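Local coordinates for acyl-coenzyme A thioesterase PaaI (Escherichia coli, PDB 2FS2), which hydrolyses acyl-CoA thioesters of the phenylacetate degradation pathway, with a preference for ring-hydroxylated phenylacetyl-CoA esters, at residues G24-S29 with V36-V41; H49-G54 with P88-D93; D84-G89 with V123-G128; L95-Q100 with I113-Q118; T108-I113 with R127-R132. All coordinates share one frame; numbering follows the deposited sequence.

Contact 1 of 5, residues G24-S29 with V36-V41; sequences GIDIIS and VVTMTV
Ile25 lays CG2 against CB of Val37 at 3.7 Å, on the same side of the hairpin where Ile27 CG1 meets Val37 CG1 at 3.8 Å. CG2 of Ile25 stands anti to the backbone N, which turns this branch to Val37. The other side carries Thr38 CG2, 3.6 Å from Asp26 CB, and a tight pair, Ile28 CG1 with Val36 CG1 at 3.5 Å. An alanine in place of Ile25 would probably open a gap beside Val37 CB and leave that side chain looser on this flank. Backbone bonds fix the register of this antiparallel beta hairpin: Asp26 N to Thr38 O and Thr38 N to Asp26 O are both 3.0 Å. A classic beta bulge follows, in which Ile28 and Ser29 both face Val36; Val36 O takes a nearly straight bond from Ile28 N (169° at the hydrogen) and a weak one from Ser29 N. At the other end a water bridges Gly24 O and Thr40 N, just where Gly24 ends the preceding helix in a Schellman motif. Further out, Thr63 of helix 54-70 touches Ile25, Leu60 and Ala64 pack on Val37, and Trp7 and Tyr14 lie against Ile27.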
# COMPACT_ATOMS: atom_id res chain seq x y z
N GLY B 24 -22.58 15.68 0.94
CA GLY B 24 -23.66 15.15 1.74
C GLY B 24 -23.24 14.12 2.78
O GLY B 24 -23.99 13.22 3.11
N ILE B 25 -22.02 14.21 3.30
CA ILE B 25 -21.59 13.27 4.33
C ILE B 25 -22.23 13.65 5.67
O ILE B 25 -22.21 14.82 6.05
CB ILE B 25 -20.00 13.16 4.36
CG1 ILE B 25 -19.57 12.77 3.01
CG2 ILE B 25 -19.50 12.10 5.28
CD1 ILE B 25 -18.13 12.61 2.83
N ASP B 26 -22.84 12.68 6.32
CA ASP B 26 -23.32 12.84 7.65
C ASP B 26 -22.55 11.97 8.66
O ASP B 26 -22.14 10.85 8.34
CB ASP B 26 -24.76 12.41 7.65
CG ASP B 26 -25.64 13.36 6.83
OD1 ASP B 26 -25.67 14.57 7.17
OD2 ASP B 26 -26.33 12.98 5.82
N ILE B 27 -22.34 12.47 9.88
CA ILE B 27 -21.74 11.61 10.86
C ILE B 27 -22.79 10.99 11.69
O ILE B 27 -23.61 11.69 12.22
CB ILE B 27 -20.84 12.34 11.82
CG1 ILE B 27 -19.83 13.12 11.07
CG2 ILE B 27 -20.09 11.31 12.67
CD1 ILE B 27 -19.66 14.46 11.76
N ILE B 28 -22.70 9.68 11.87
CA ILE B 28 -23.70 8.90 12.62
C ILE B 28 -23.14 8.18 13.82
O ILE B 28 -23.90 7.76 14.67
CB ILE B 28 -24.51 7.89 11.70
CG1 ILE B 28 -23.62 6.75 11.19
CG2 ILE B 28 -25.08 8.72 10.48
CD1 ILE B 28 -24.48 5.57 10.43
N SER B 29 -21.84 8.04 13.94
CA SER B 29 -21.40 7.40 15.16
C SER B 29 -19.95 7.84 15.49
O SER B 29 -19.18 8.13 14.59
CB SER B 29 -21.60 5.89 15.05
OG SER B 29 -21.08 5.22 16.27
N VAL B 36 -18.19 6.68 12.01
CA VAL B 36 -19.03 6.06 11.00
C VAL B 36 -19.69 7.23 10.34
O VAL B 36 -20.23 8.15 11.04
CB VAL B 36 -20.11 5.10 11.59
CG1 VAL B 36 -21.04 4.53 10.51
CG2 VAL B 36 -19.54 3.94 12.31
N VAL B 37 -19.60 7.30 9.02
CA VAL B 37 -20.15 8.40 8.32
C VAL B 37 -20.87 7.76 7.16
O VAL B 37 -20.66 6.58 6.84
CB VAL B 37 -19.06 9.46 7.83
CG1 VAL B 37 -18.39 10.20 9.05
CG2 VAL B 37 -17.91 8.73 6.94
N THR B 38 -21.69 8.55 6.52
CA THR B 38 -22.67 8.06 5.58
C THR B 38 -22.84 9.03 4.40
O THR B 38 -22.62 10.22 4.55
CB THR B 38 -23.96 7.85 6.37
OG1 THR B 38 -24.72 6.81 5.74
CG2 THR B 38 -24.79 9.09 6.29
N MSE B 39 -23.14 8.54 3.22
CA MSE B 39 -23.29 9.41 2.06
C MSE B 39 -24.13 8.67 1.04
O MSE B 39 -24.00 7.47 0.88
CB MSE B 39 -21.89 9.67 1.46
CG MSE B 39 -21.94 10.28 0.07
SE MSE B 39 -20.09 10.37 -0.67
CE MSE B 39 -19.74 12.04 -0.03
N THR B 40 -24.94 9.39 0.31
CA THR B 40 -25.70 8.79 -0.78
C THR B 40 -25.03 9.15 -2.11
O THR B 40 -24.56 10.26 -2.30
CB THR B 40 -27.16 9.28 -0.64
OG1 THR B 40 -27.68 8.75 0.62
CG2 THR B 40 -28.11 8.70 -1.77
N VAL B 41 -24.87 8.18 -2.99
CA VAL B 41 -24.32 8.42 -4.32
C VAL B 41 -25.46 9.03 -5.17
O VAL B 41 -26.51 8.38 -5.33
CB VAL B 41 -23.92 7.09 -4.90
CG1 VAL B 41 -23.45 7.26 -6.35
CG2 VAL B 41 -22.88 6.40 -3.96
O HOH W 1 -25.77 12.30 1.36

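Contact 2 of 5, residues H49-G54 with P88-D93; sequences HQSCHG and PGFAGD
Cys52 and Gly89 meet through a short backbone bond, Cys52 N to Gly89 O at 2.7 Å, with the donor in the carbonyl plane. Cys52 CB packs against the same carbonyl oxygen, Gly89 O, at 3.3 Å. There is little room here: a side chain at Gly89 would come very close to Cys52 CB. The Phe90 side chain starts away from 49-54, yet its ring returns; CG is anti to the carbonyl carbon (chi1 -66°), and the turn of the ring about chi2 (114°) brings CD2 3.5 Å from Gln50 O, which lies in the ring plane at its edge. A water lies 3.0 Å from Ser51 OG; it donates to Cys52 O and accepts from Gly89 N, joining both loops around one solvent molecule. Within 88-93, Asp93 OD2 takes the N-H of Phe90 at 3.1 Å, from well above the carboxylate plane, while OD1 is held by Gln118. That carboxylate and the Asp93 N to Phe90 O bond brace a type II beta turn from Phe90 to Asp93. His53, on the other loop, is the N-cap of helix 54-70, the long central helix of the hot dog fold.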
# COMPACT_ATOMS: atom_id res chain seq x y z
N HIS B 49 -19.47 4.37 -16.54
CA HIS B 49 -20.11 3.06 -16.31
C HIS B 49 -21.34 3.20 -15.34
O HIS B 49 -21.99 2.21 -14.98
CB HIS B 49 -19.01 2.06 -15.87
CG HIS B 49 -17.62 2.56 -16.15
ND1 HIS B 49 -17.12 2.71 -17.43
CD2 HIS B 49 -16.64 3.03 -15.32
CE1 HIS B 49 -15.89 3.22 -17.38
NE2 HIS B 49 -15.58 3.42 -16.11
N GLN B 50 -21.66 4.47 -15.04
CA GLN B 50 -22.74 5.00 -14.16
C GLN B 50 -22.45 4.63 -12.71
O GLN B 50 -23.36 4.39 -11.90
CB GLN B 50 -24.16 4.60 -14.57
CG GLN B 50 -24.66 4.99 -15.98
CD GLN B 50 -25.65 3.91 -16.54
OE1 GLN B 50 -26.87 3.93 -16.23
NE2 GLN B 50 -25.11 2.94 -17.31
N SER B 51 -21.15 4.61 -12.41
CA SER B 51 -20.57 4.14 -11.17
C SER B 51 -19.89 5.30 -10.49
O SER B 51 -19.39 6.19 -11.18
CB SER B 51 -19.48 3.16 -11.52
OG SER B 51 -19.38 2.23 -10.50
N CYS B 52 -19.85 5.29 -9.16
CA CYS B 52 -19.26 6.38 -8.41
C CYS B 52 -17.76 6.51 -8.77
O CYS B 52 -17.04 5.49 -8.95
CB CYS B 52 -19.45 6.19 -6.89
SG CYS B 52 -18.90 7.60 -5.89
N HIS B 53 -17.31 7.76 -8.90
CA HIS B 53 -15.88 8.06 -9.05
C HIS B 53 -15.07 7.73 -7.79
O HIS B 53 -15.57 7.89 -6.65
CB HIS B 53 -15.65 9.53 -9.40
CG HIS B 53 -15.74 9.79 -10.88
ND1 HIS B 53 -14.88 9.20 -11.79
CD2 HIS B 53 -16.62 10.54 -11.60
CE1 HIS B 53 -15.21 9.60 -13.02
NE2 HIS B 53 -16.27 10.40 -12.93
N GLY B 54 -13.83 7.28 -8.05
CA GLY B 54 -12.87 6.98 -7.01
C GLY B 54 -12.62 8.14 -6.04
O GLY B 54 -12.59 7.94 -4.86
N PRO B 88 -18.60 -1.44 -7.44
CA PRO B 88 -18.99 -0.08 -7.78
C PRO B 88 -20.00 0.47 -6.76
O PRO B 88 -20.67 -0.29 -6.06
CB PRO B 88 -19.60 -0.24 -9.18
CG PRO B 88 -19.12 -1.68 -9.62
CD PRO B 88 -19.14 -2.47 -8.36
N GLY B 89 -20.04 1.78 -6.61
CA GLY B 89 -21.18 2.46 -5.99
C GLY B 89 -22.15 3.07 -7.05
O GLY B 89 -21.73 3.92 -7.79
N PHE B 90 -23.42 2.64 -7.12
CA PHE B 90 -24.33 3.15 -8.17
C PHE B 90 -25.22 4.18 -7.61
O PHE B 90 -25.43 4.16 -6.43
CB PHE B 90 -25.26 2.01 -8.63
CG PHE B 90 -24.53 0.93 -9.31
CD1 PHE B 90 -24.45 -0.31 -8.75
CD2 PHE B 90 -23.80 1.20 -10.44
CE1 PHE B 90 -23.72 -1.33 -9.37
CE2 PHE B 90 -23.02 0.23 -11.05
CZ PHE B 90 -22.98 -1.04 -10.54
N ALA B 91 -25.82 5.03 -8.46
CA ALA B 91 -26.78 6.09 -8.00
C ALA B 91 -27.78 5.56 -7.04
O ALA B 91 -28.34 4.51 -7.23
CB ALA B 91 -27.52 6.82 -9.21
N GLY B 92 -27.97 6.27 -5.93
CA GLY B 92 -29.01 5.92 -4.97
C GLY B 92 -28.39 5.02 -3.91
O GLY B 92 -29.01 4.87 -2.83
N ASP B 93 -27.22 4.41 -4.17
CA ASP B 93 -26.63 3.49 -3.19
C ASP B 93 -26.37 4.30 -1.92
O ASP B 93 -25.91 5.44 -2.02
CB ASP B 93 -25.33 2.86 -3.68
CG ASP B 93 -25.55 1.59 -4.51
OD1 ASP B 93 -26.75 1.22 -4.86
OD2 ASP B 93 -24.53 0.88 -4.87
O HOH W 2 -25.63 4.31 -11.13
O HOH W 3 -17.80 3.16 -8.17

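Contact 3 of 5, residues D84-G89 with V123-G128; sequences DFLRPG and VALFRG
An antiparallel strand pairing, coming apart at one end, joins the close of strand 76-85 to strand 122-132: Asp84 faces Leu125 and Phe85 faces Ala124. The Asp84-Leu125 pair is bonded in both directions, Asp84 N to Leu125 O at 2.9 Å and Leu125 N to Asp84 O at 3.1 Å. The CA-H of Ala124 adds a contact to the same carbonyl, Asp84 O. Beyond Phe85 the chain leaves the regular ladder, and Val123 O collects two donors from one face of its plane, Leu86 N at 2.7 Å and Arg87 N at 3.2 Å. Val123 belongs to a classic beta bulge, in which it and Ala124 both face Ile115 of the next strand. In the hot dog fold a curved antiparallel sheet wraps a long helix; here Phe85 and Val123 both touch Leu57 of that helix, 54-70. Leu86 and Leu125 meet on the other side of the sheet. Leu86 CG is anti to the carbonyl carbon (chi1 -50°), and chi2 (165°) extends the chain toward Leu125, leaving Leu86 CD1 3.9 Å from Leu125 CG, the two side chains crossing obliquely. Leu86 also rests CB against Val123 O at 3.6 Å, beside the bond made by its own N-H. The guanidinium of Arg87 is turned to the chain just before Val123, where NH1 bonds to Thr122 O. His103 of the third subunit packs on Leu86 and Arg87, while Asp84 pairs with a strand of the second subunit, continuing the sheet across that interface.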
# COMPACT_ATOMS: atom_id res chain seq x y z
N ASP B 84 -8.32 -0.36 -1.59
CA ASP B 84 -8.82 -1.36 -2.52
C ASP B 84 -10.30 -1.11 -2.94
O ASP B 84 -11.17 -1.09 -2.08
CB ASP B 84 -8.77 -2.66 -1.83
CG ASP B 84 -7.35 -3.11 -1.62
OD1 ASP B 84 -6.79 -3.73 -2.59
OD2 ASP B 84 -6.66 -2.80 -0.52
N PHE B 85 -10.57 -0.94 -4.23
CA PHE B 85 -11.93 -0.78 -4.76
C PHE B 85 -12.52 -2.16 -5.07
O PHE B 85 -11.90 -2.93 -5.82
CB PHE B 85 -11.84 0.07 -6.02
CG PHE B 85 -11.39 1.56 -5.72
CD1 PHE B 85 -10.14 1.99 -6.07
CD2 PHE B 85 -12.25 2.46 -5.09
CE1 PHE B 85 -9.74 3.34 -5.92
CE2 PHE B 85 -11.85 3.80 -4.85
CZ PHE B 85 -10.60 4.24 -5.29
N LEU B 86 -13.60 -2.54 -4.41
CA LEU B 86 -14.13 -3.91 -4.60
C LEU B 86 -15.44 -4.03 -5.43
O LEU B 86 -15.68 -5.03 -6.09
CB LEU B 86 -14.33 -4.55 -3.24
CG LEU B 86 -13.12 -4.45 -2.27
CD1 LEU B 86 -13.57 -4.78 -0.85
CD2 LEU B 86 -12.01 -5.38 -2.72
N ARG B 87 -16.30 -3.06 -5.30
CA ARG B 87 -17.60 -3.09 -6.01
C ARG B 87 -17.87 -1.67 -6.37
O ARG B 87 -17.42 -0.78 -5.68
CB ARG B 87 -18.77 -3.53 -5.14
CG ARG B 87 -18.72 -4.90 -4.70
CD ARG B 87 -20.00 -5.39 -3.99
NE ARG B 87 -19.96 -6.84 -3.67
CZ ARG B 87 -19.19 -7.42 -2.72
NH1 ARG B 87 -18.30 -6.71 -2.02
NH2 ARG B 87 -19.30 -8.75 -2.50
N PRO B 88 -18.60 -1.44 -7.44
CA PRO B 88 -18.99 -0.08 -7.78
C PRO B 88 -20.00 0.47 -6.76
O PRO B 88 -20.67 -0.29 -6.06
CB PRO B 88 -19.60 -0.24 -9.18
CG PRO B 88 -19.12 -1.68 -9.62
CD PRO B 88 -19.14 -2.47 -8.36
N GLY B 89 -20.04 1.78 -6.61
CA GLY B 89 -21.18 2.46 -5.99
C GLY B 89 -22.15 3.07 -7.05
O GLY B 89 -21.73 3.92 -7.79
N VAL B 123 -17.76 -2.14 -0.54
CA VAL B 123 -17.41 -1.39 -1.67
C VAL B 123 -15.90 -1.16 -1.77
O VAL B 123 -15.34 -1.15 -2.89
CB VAL B 123 -18.18 -0.08 -1.58
CG1 VAL B 123 -17.61 0.98 -2.48
CG2 VAL B 123 -19.73 -0.37 -1.83
N ALA B 124 -15.25 -0.97 -0.62
CA ALA B 124 -13.88 -0.51 -0.60
C ALA B 124 -13.28 -0.68 0.82
O ALA B 124 -14.03 -0.66 1.85
CB ALA B 124 -13.84 0.96 -1.12
N LEU B 125 -11.96 -0.83 0.87
CA LEU B 125 -11.17 -1.11 2.14
C LEU B 125 -10.04 -0.13 2.05
O LEU B 125 -9.52 0.13 0.97
CB LEU B 125 -10.61 -2.56 2.18
CG LEU B 125 -11.64 -3.65 2.37
CD1 LEU B 125 -11.14 -5.05 2.25
CD2 LEU B 125 -12.34 -3.57 3.79
N PHE B 126 -9.72 0.54 3.15
CA PHE B 126 -8.74 1.57 3.05
C PHE B 126 -7.98 1.41 4.37
O PHE B 126 -8.53 0.92 5.34
CB PHE B 126 -9.56 2.83 3.01
CG PHE B 126 -8.83 4.06 3.31
CD1 PHE B 126 -8.67 5.04 2.29
CD2 PHE B 126 -8.38 4.33 4.58
CE1 PHE B 126 -8.01 6.26 2.55
CE2 PHE B 126 -7.70 5.59 4.88
CZ PHE B 126 -7.53 6.54 3.88
N ARG B 127 -6.72 1.79 4.37
CA ARG B 127 -5.93 1.74 5.57
C ARG B 127 -5.11 3.00 5.50
O ARG B 127 -4.50 3.35 4.51
CB ARG B 127 -5.06 0.45 5.67
CG ARG B 127 -4.02 0.56 6.83
CD ARG B 127 -3.46 -0.71 7.46
NE ARG B 127 -4.54 -1.61 7.88
CZ ARG B 127 -4.44 -2.90 7.91
NH1 ARG B 127 -3.27 -3.46 7.54
NH2 ARG B 127 -5.48 -3.63 8.32
N GLY B 128 -5.13 3.76 6.58
CA GLY B 128 -4.55 5.08 6.52
C GLY B 128 -3.56 5.21 7.68
O GLY B 128 -3.76 4.72 8.78
O HOH W 4 -6.84 -1.12 1.67

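Contact 4 of 5, residues L95-Q100 with I113-Q118; sequences LTATAQ and IEIVNQ
Ala99 and Ile113 form the tightest contact between side-chain carbons of these strands: Ala99 CB sits 3.4 Å from Ile113 CG1, closer than carbons usually pack. Ile113 CG1 is anti to the carbonyl carbon (chi1 -78°), leaving CG2 to approach Ala97 CB more loosely at 4.2 Å. Ala97 CB also meets Ile115 CG1 at 3.7 Å, and Leu95 CB lies 4.0 Å from Ile115 CG2. Small alanines on one strand thus receive branched isoleucines from the other, making a closely filled buried face. On the opposite face Thr96, Thr98, Glu114 and Val116 are partly exposed, and their side chains stay farther apart: CB of Thr96 comes no nearer to 113-118 than Val116 O, at 4.0 Å. The Glu114 carboxylate on this side turns to other partners, Thr122 and, in a salt bridge, Arg102 of the third subunit. The backbones between the two faces are evenly laced. Thr96 pairs with Val116 and Thr98 with Glu114, each through two hydrogen bonds; that from Thr96 N to Val116 O is almost straight, 171° at the hydrogen. The alanine-isoleucine face is turned to helix 54-70, whose Ala64 and Ala68 touch Ala99 and whose Phe65 touches Ile113, while strands 34-40 and 122-132 flank the pair.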
# COMPACT_ATOMS: atom_id res chain seq x y z
N LEU B 95 -23.96 4.65 1.26
CA LEU B 95 -22.61 4.12 1.55
C LEU B 95 -22.21 4.55 2.97
O LEU B 95 -22.36 5.70 3.35
CB LEU B 95 -21.62 4.70 0.55
CG LEU B 95 -21.81 4.35 -0.91
CD1 LEU B 95 -20.72 4.89 -1.80
CD2 LEU B 95 -21.89 2.84 -1.06
N THR B 96 -21.75 3.61 3.76
CA THR B 96 -21.38 3.83 5.13
C THR B 96 -19.87 3.48 5.25
O THR B 96 -19.46 2.38 4.87
CB THR B 96 -22.26 2.94 6.02
OG1 THR B 96 -23.66 3.16 5.69
CG2 THR B 96 -22.24 3.40 7.45
N ALA B 97 -19.08 4.44 5.71
CA ALA B 97 -17.63 4.27 5.95
C ALA B 97 -17.42 4.23 7.46
O ALA B 97 -17.91 5.15 8.19
CB ALA B 97 -16.78 5.42 5.27
N THR B 98 -16.81 3.15 7.95
CA THR B 98 -16.50 2.99 9.33
C THR B 98 -15.00 2.96 9.46
O THR B 98 -14.34 2.14 8.82
CB THR B 98 -17.00 1.69 9.74
OG1 THR B 98 -18.45 1.69 9.69
CG2 THR B 98 -16.75 1.38 11.23
N ALA B 99 -14.48 3.78 10.37
CA ALA B 99 -13.05 3.87 10.56
C ALA B 99 -12.75 3.42 11.97
O ALA B 99 -13.43 3.82 12.89
CB ALA B 99 -12.68 5.31 10.34
N GLN B 100 -11.74 2.59 12.18
CA GLN B 100 -11.44 2.03 13.49
C GLN B 100 -9.91 2.16 13.66
O GLN B 100 -9.18 1.78 12.74
CB GLN B 100 -11.51 0.53 13.37
CG GLN B 100 -12.69 -0.11 13.57
CD GLN B 100 -12.54 -1.57 13.19
OE1 GLN B 100 -11.86 -2.33 13.89
NE2 GLN B 100 -13.11 -1.94 12.09
N ILE B 113 -10.46 1.59 7.47
CA ILE B 113 -11.76 2.11 7.14
C ILE B 113 -12.41 1.07 6.19
O ILE B 113 -11.78 0.53 5.28
CB ILE B 113 -11.67 3.47 6.39
CG1 ILE B 113 -11.37 4.70 7.27
CG2 ILE B 113 -12.98 3.75 5.57
CD1 ILE B 113 -9.94 4.70 7.99
N GLU B 114 -13.69 0.79 6.39
CA GLU B 114 -14.39 -0.06 5.41
C GLU B 114 -15.61 0.71 4.93
O GLU B 114 -16.39 1.19 5.75
CB GLU B 114 -14.80 -1.35 6.11
CG GLU B 114 -15.68 -2.29 5.23
CD GLU B 114 -15.70 -3.74 5.73
OE1 GLU B 114 -15.32 -3.94 6.94
OE2 GLU B 114 -16.09 -4.69 4.94
N ILE B 115 -15.87 0.66 3.62
CA ILE B 115 -17.08 1.21 3.04
C ILE B 115 -18.03 0.08 2.55
O ILE B 115 -17.63 -0.78 1.80
CB ILE B 115 -16.80 2.26 1.86
CG1 ILE B 115 -15.83 3.40 2.27
CG2 ILE B 115 -18.14 2.85 1.28
CD1 ILE B 115 -15.54 4.43 1.11
N VAL B 116 -19.28 0.15 3.00
CA VAL B 116 -20.26 -0.89 2.85
C VAL B 116 -21.49 -0.20 2.27
O VAL B 116 -21.75 0.98 2.62
CB VAL B 116 -20.55 -1.49 4.25
CG1 VAL B 116 -21.79 -2.23 4.30
CG2 VAL B 116 -19.36 -2.48 4.71
N ASN B 117 -22.19 -0.87 1.34
CA ASN B 117 -23.40 -0.29 0.81
C ASN B 117 -24.63 -0.74 1.54
O ASN B 117 -24.55 -1.44 2.57
CB ASN B 117 -23.53 -0.54 -0.67
CG ASN B 117 -23.87 -1.99 -0.97
OD1 ASN B 117 -24.28 -2.77 -0.10
ND2 ASN B 117 -23.69 -2.36 -2.20
N GLN B 118 -25.82 -0.32 1.06
CA GLN B 118 -27.04 -0.64 1.79
C GLN B 118 -27.34 -2.19 1.72
O GLN B 118 -28.05 -2.74 2.56
CB GLN B 118 -28.24 0.22 1.29
CG GLN B 118 -28.65 -0.29 -0.12
CD GLN B 118 -27.86 0.35 -1.23
OE1 GLN B 118 -26.76 0.98 -1.04
NE2 GLN B 118 -28.38 0.21 -2.41

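Contact 5 of 5, residues T108-I113 with R127-R132; sequences TGVYDI and RGKSHR. With SO4 (sulfate ion), chain E.
Asp112 and Arg127 join their side chains across an antiparallel hairpin of the hot dog sheet, formed by strands 108-116 and 122-132. Arg127 leaves the backbone with CG anti to N (chi1 168°), and its CB is 3.8 Å from Asp112 OD1. CG and CD then pass the methyl of Val110, with CD 3.6 Å from CG1. The chain bends at chi3 (-52°), placing NE for a very short bond to Asp112 OD1, 2.5 Å. CZ lies 3.2 Å from the same oxygen, Asp112 OD1. At the tip NH2 donates to Asp112 OD2, to the syn lone pair, at 2.6 Å. Carboxylate and guanidinium are only 7° from coplanar, so the two bonds form a flat bidentate salt bridge that restrains both groups from turning. NH2 also bridges to Asp112 of the third subunit, and Arg102 has a further link to Asp112 OD2, so the charges are clustered at this interface. An alanine at Arg127 would probably leave Asp112 without its paired charge within the hairpin and weaken the link between subunits. On the other face Gly109, with no side chain, lets Ser130 OG lie close to the strand, 3.6 Å from Tyr111 CE1; Tyr111 OH reaches Gln104 and Gln72. At the hairpin's far end Thr108 approaches a sulfate, probably from the crystallisation liquor, with Thr108 OG1 3.1 Å from its O4.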
# COMPACT_ATOMS: atom_id res chain seq x y z
N THR B 108 2.12 8.95 15.87
CA THR B 108 1.52 8.34 14.66
C THR B 108 0.47 7.31 14.88
O THR B 108 0.46 6.63 15.88
CB THR B 108 2.60 7.70 13.76
OG1 THR B 108 3.14 6.56 14.45
CG2 THR B 108 3.77 8.61 13.52
N GLY B 109 -0.41 7.10 13.88
CA GLY B 109 -1.43 6.10 14.08
C GLY B 109 -1.79 5.34 12.82
O GLY B 109 -1.50 5.81 11.76
N VAL B 110 -2.34 4.16 12.97
CA VAL B 110 -2.92 3.41 11.86
C VAL B 110 -4.47 3.19 12.05
O VAL B 110 -4.90 2.78 13.11
CB VAL B 110 -2.24 2.03 11.67
CG1 VAL B 110 -2.73 1.36 10.34
CG2 VAL B 110 -0.68 2.22 11.54
N TYR B 111 -5.24 3.42 10.98
CA TYR B 111 -6.74 3.39 11.04
C TYR B 111 -7.18 2.61 9.82
O TYR B 111 -6.68 2.86 8.72
CB TYR B 111 -7.31 4.80 10.91
CG TYR B 111 -7.11 5.60 12.24
CD1 TYR B 111 -5.83 6.05 12.58
CD2 TYR B 111 -8.16 5.77 13.15
CE1 TYR B 111 -5.57 6.67 13.84
CE2 TYR B 111 -7.93 6.40 14.46
CZ TYR B 111 -6.63 6.87 14.72
OH TYR B 111 -6.34 7.37 15.92
N ASP B 112 -8.13 1.72 10.04
CA ASP B 112 -8.71 0.89 8.98
C ASP B 112 -10.09 1.46 8.74
O ASP B 112 -10.81 1.66 9.71
CB ASP B 112 -8.92 -0.48 9.50
CG ASP B 112 -7.67 -1.35 9.31
OD1 ASP B 112 -6.64 -0.74 8.89
OD2 ASP B 112 -7.60 -2.60 9.49
N ILE B 113 -10.46 1.59 7.47
CA ILE B 113 -11.76 2.11 7.14
C ILE B 113 -12.41 1.07 6.19
O ILE B 113 -11.78 0.53 5.28
CB ILE B 113 -11.67 3.47 6.39
CG1 ILE B 113 -11.37 4.70 7.27
CG2 ILE B 113 -12.98 3.75 5.57
CD1 ILE B 113 -9.94 4.70 7.99
N ARG B 127 -6.72 1.79 4.37
CA ARG B 127 -5.93 1.74 5.57
C ARG B 127 -5.11 3.00 5.50
O ARG B 127 -4.50 3.35 4.51
CB ARG B 127 -5.06 0.45 5.67
CG ARG B 127 -4.02 0.56 6.83
CD ARG B 127 -3.46 -0.71 7.46
NE ARG B 127 -4.54 -1.61 7.88
CZ ARG B 127 -4.44 -2.90 7.91
NH1 ARG B 127 -3.27 -3.46 7.54
NH2 ARG B 127 -5.48 -3.63 8.32
N GLY B 128 -5.13 3.76 6.58
CA GLY B 128 -4.55 5.08 6.52
C GLY B 128 -3.56 5.21 7.68
O GLY B 128 -3.76 4.72 8.78
N LYS B 129 -2.54 5.99 7.46
CA LYS B 129 -1.58 6.19 8.50
C LYS B 129 -1.65 7.69 8.84
O LYS B 129 -1.64 8.50 7.96
CB LYS B 129 -0.25 5.91 7.89
CG LYS B 129 0.94 6.32 8.80
CD LYS B 129 1.57 5.10 9.52
CE LYS B 129 2.79 5.47 10.40
NZ LYS B 129 3.47 6.80 9.87
N SER B 130 -1.69 8.06 10.10
CA SER B 130 -1.84 9.49 10.45
C SER B 130 -0.61 9.98 11.19
O SER B 130 0.05 9.21 11.80
CB SER B 130 -3.01 9.70 11.39
OG SER B 130 -2.97 8.82 12.49
N HIS B 131 -0.44 11.29 11.28
CA HIS B 131 0.71 11.93 11.88
C HIS B 131 0.12 13.15 12.65
O HIS B 131 -0.62 13.92 12.08
CB HIS B 131 1.65 12.39 10.72
CG HIS B 131 2.84 13.15 11.15
ND1 HIS B 131 3.15 14.39 10.63
CD2 HIS B 131 3.84 12.84 12.01
CE1 HIS B 131 4.29 14.82 11.18
NE2 HIS B 131 4.72 13.89 12.02
N ARG B 132 0.37 13.25 13.93
CA ARG B 132 -0.12 14.48 14.65
C ARG B 132 0.76 15.67 14.32
O ARG B 132 1.96 15.53 14.15
CB ARG B 132 -0.17 14.19 16.17
CG ARG B 132 -1.17 13.04 16.36
CD ARG B 132 -1.29 12.57 17.69
NE ARG B 132 -2.55 11.89 17.89
CZ ARG B 132 -2.80 11.27 18.99
NH1 ARG B 132 -1.84 11.28 19.91
NH2 ARG B 132 -3.96 10.60 19.16
S SO4 E . 4.86 7.28 17.65
O1 SO4 E . 6.21 7.03 18.18
O2 SO4 E . 5.10 8.10 16.46
O3 SO4 E . 4.00 7.99 18.57
O4 SO4 E . 4.10 6.06 17.33

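Along the chain contact 1 comes first, then contact 2 between two loops; contact 3 begins where it ends, sharing Pro88 and Gly89. Contact 4 lies between the two segments of contact 3, and the segments of contacts 4 and 5 alternate. Contacts 1, 3, 4 and 5 lie in one curved antiparallel sheet. Strand 34-40 neighbours 94-101, setting the centres of contacts 1 and 4 about 9 Å apart; contacts 4 and 5 share strand 108-116, and contacts 3 and 5 strand 122-132. Contacts 2 and 5, with centres about 26 Å apart, lie on opposite sides of the chain's centre. The sheet thus links the hairpin of contact 1 to the homotetramer's interfaces reached by contacts 3, 4 and 5.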